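Local coordinates for protein branched-chain phosphotransacylase (Enterococcus faecalis, PDB 1YCO) that probably transfers acyl groups, most likely branched-chain ones, between phosphate and a thiol carrier such as coenzyme A, at residues H148-L154 with D212-V218. Residues are numbered along the deposited sequence.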
loop_
_atom_site.group_PDB
_atom_site.type_symbol
_atom_site.label_atom_id
_atom_site.label_comp_id
_atom_site.label_asym_id
_atom_site.label_seq_id
_atom_site.Cartn_x
_atom_site.Cartn_y
_atom_site.Cartn_z
ATOM N N HIS A 148 12.410 10.745 21.222
ATOM C CA HIS A 148 12.056 11.712 20.179
ATOM C C HIS A 148 11.827 11.041 18.821
ATOM O O HIS A 148 12.616 11.204 17.894
ATOM C CB HIS A 148 13.163 12.764 20.037
ATOM C CG HIS A 148 12.717 14.013 19.339
ATOM N ND1 HIS A 148 11.925 14.962 19.951
ATOM C CD2 HIS A 148 12.901 14.440 18.067
ATOM C CE1 HIS A 148 11.640 15.919 19.085
ATOM N NE2 HIS A 148 12.220 15.627 17.936
ATOM N N PRO A 149 10.726 10.288 18.683
ATOM C CA PRO A 149 10.386 9.585 17.441
ATOM C C PRO A 149 10.056 10.444 16.221
ATOM O O PRO A 149 9.398 11.478 16.331
ATOM C CB PRO A 149 9.197 8.729 17.855
ATOM C CG PRO A 149 8.530 9.585 18.884
ATOM C CD PRO A 149 9.707 10.032 19.716
ATOM N N LYS A 150 10.515 10.001 15.058
ATOM C CA LYS A 150 10.226 10.702 13.824
ATOM C C LYS A 150 8.920 10.132 13.282
ATOM O O LYS A 150 8.769 8.916 13.103
ATOM C CB LYS A 150 11.374 10.533 12.821
ATOM C CG LYS A 150 12.676 11.153 13.326
ATOM C CD LYS A 150 13.761 11.215 12.284
ATOM C CE LYS A 150 15.074 11.708 12.910
ATOM N NZ LYS A 150 16.078 12.183 11.899
ATOM N N ILE A 151 7.970 11.033 13.048
ATOM C CA ILE A 151 6.645 10.677 12.566
ATOM C C ILE A 151 6.378 11.297 11.206
ATOM O O ILE A 151 6.194 12.511 11.062
ATOM C CB ILE A 151 5.575 11.128 13.577
ATOM C CG1 ILE A 151 5.965 10.582 14.966
ATOM C CG2 ILE A 151 4.202 10.630 13.157
ATOM C CD1 ILE A 151 5.056 11.016 16.100
ATOM N N ALA A 152 6.363 10.425 10.213
ATOM C CA ALA A 152 6.134 10.803 8.846
ATOM C C ALA A 152 4.675 10.636 8.447
ATOM O O ALA A 152 4.079 9.565 8.616
ATOM C CB ALA A 152 7.027 9.966 7.927
ATOM N N LEU A 153 4.112 11.719 7.925
ATOM C CA LEU A 153 2.736 11.741 7.452
ATOM C C LEU A 153 2.826 11.427 5.965
ATOM O O LEU A 153 3.202 12.272 5.154
ATOM C CB LEU A 153 2.134 13.123 7.680
ATOM C CG LEU A 153 2.265 13.560 9.141
ATOM C CD1 LEU A 153 1.638 14.938 9.335
ATOM C CD2 LEU A 153 1.568 12.527 10.033
ATOM N N LEU A 154 2.487 10.192 5.624
ATOM C CA LEU A 154 2.555 9.702 4.253
ATOM C C LEU A 154 1.543 10.223 3.263
ATOM O O LEU A 154 0.365 10.367 3.574
ATOM C CB LEU A 154 2.462 8.185 4.246
ATOM C CG LEU A 154 3.669 7.391 4.708
ATOM C CD1 LEU A 154 3.328 5.910 4.567
ATOM C CD2 LEU A 154 4.885 7.733 3.845
ATOM N N ASP A 212 14.599 7.886 7.599
ATOM C CA ASP A 212 14.825 7.319 8.921
ATOM C C ASP A 212 13.654 7.517 9.887
ATOM O O ASP A 212 13.875 7.703 11.076
ATOM C CB ASP A 212 16.113 7.901 9.533
ATOM C CG ASP A 212 15.992 9.388 9.885
ATOM O OD1 ASP A 212 15.087 10.070 9.344
ATOM O OD2 ASP A 212 16.816 9.884 10.693
ATOM N N ALA A 213 12.418 7.462 9.388
ATOM C CA ALA A 213 11.236 7.648 10.231
ATOM C C ALA A 213 11.005 6.481 11.181
ATOM O O ALA A 213 11.268 5.330 10.841
ATOM C CB ALA A 213 10.006 7.847 9.370
ATOM N N ASP A 214 10.495 6.780 12.368
ATOM C CA ASP A 214 10.236 5.742 13.361
ATOM C C ASP A 214 8.786 5.270 13.345
ATOM O O ASP A 214 8.461 4.161 13.781
ATOM C CB ASP A 214 10.604 6.264 14.741
ATOM C CG ASP A 214 12.056 6.638 14.830
ATOM O OD1 ASP A 214 12.898 5.729 14.687
ATOM O OD2 ASP A 214 12.359 7.833 15.029
ATOM N N ILE A 215 7.920 6.133 12.842
ATOM C CA ILE A 215 6.513 5.835 12.760
ATOM C C ILE A 215 5.983 6.355 11.441
ATOM O O ILE A 215 6.259 7.491 11.038
ATOM C CB ILE A 215 5.721 6.535 13.877
ATOM C CG1 ILE A 215 6.238 6.089 15.241
ATOM C CG2 ILE A 215 4.220 6.243 13.715
ATOM C CD1 ILE A 215 5.607 6.813 16.400
ATOM N N LEU A 216 5.207 5.524 10.765
ATOM C CA LEU A 216 4.617 5.938 9.510
ATOM C C LEU A 216 3.129 6.081 9.799
ATOM O O LEU A 216 2.545 5.231 10.453
ATOM C CB LEU A 216 4.854 4.880 8.435
ATOM C CG LEU A 216 6.295 4.465 8.099
ATOM C CD1 LEU A 216 6.279 3.376 7.021
ATOM C CD2 LEU A 216 7.092 5.674 7.616
ATOM N N VAL A 217 2.545 7.183 9.344
ATOM C CA VAL A 217 1.123 7.459 9.512
ATOM C C VAL A 217 0.469 7.587 8.120
ATOM O O VAL A 217 0.817 8.469 7.325
ATOM C CB VAL A 217 0.885 8.775 10.304
ATOM C CG1 VAL A 217 -0.607 8.998 10.536
ATOM C CG2 VAL A 217 1.609 8.724 11.624
ATOM N N VAL A 218 -0.470 6.687 7.838
ATOM C CA VAL A 218 -1.186 6.657 6.566
ATOM C C VAL A 218 -2.459 7.487 6.626
ATOM O O VAL A 218 -2.940 7.814 7.699
ATOM C CB VAL A 218 -1.562 5.223 6.170
ATOM C CG1 VAL A 218 -0.291 4.397 5.983
ATOM C CG2 VAL A 218 -2.449 4.616 7.247
#
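Start at the entrance of the strand pair, where Asp214 does the work of a missing backbone partner. Its m rotamer (chi1 -60°) swings the carboxylate back so that Asp214 OD2 accepts Lys150 N at 2.8 Å, almost linearly. Lys150 O is shared in return, lying 2.8 Å from Asp214 N and 2.9 Å from Ile215 N. The side chain of Lys150 runs out nearly fully extended beyond an m chi1, and that reach brings Lys150 NZ to 2.7 Å from Asp212 OD2 in a salt bridge; the p rotamer of Asp212 turns its carboxylate to meet it, while Asp212 OD1 accepts the amide of Met210. Further in, the regular parallel ladder takes over: Ala152 N to Ile215 O (3.0 Å), Val217 N to Ala152 O (2.9 Å) and Leu154 N to Val217 O (2.9 Å). Side chains alternate across it. Ile151, Leu153, Ile215 and Val217 share one face. Both isoleucines are m,t, with Ile151 CG1 4.0 Å from Ile215 CD1, and Val217, with chi1 t, sets CG2 3.6 Å from Ile151 CG2. Helix 127-143 packs on this face through Val134, Ala137 and Leu130. On the other face, Ala152 CB is small enough to sit 3.9 Å from Ala213 CB and 4.3 Å from Leu216 CD2, beneath Ala194 of helix 191-195. With strand 184-189 beside 150-154 and strand 113-117 beside 215-217, these are neighbouring inner strands of a mixed sheet with helices against both faces, the three-layer alpha/beta/alpha build of phosphate acetyl/butyryl transferases.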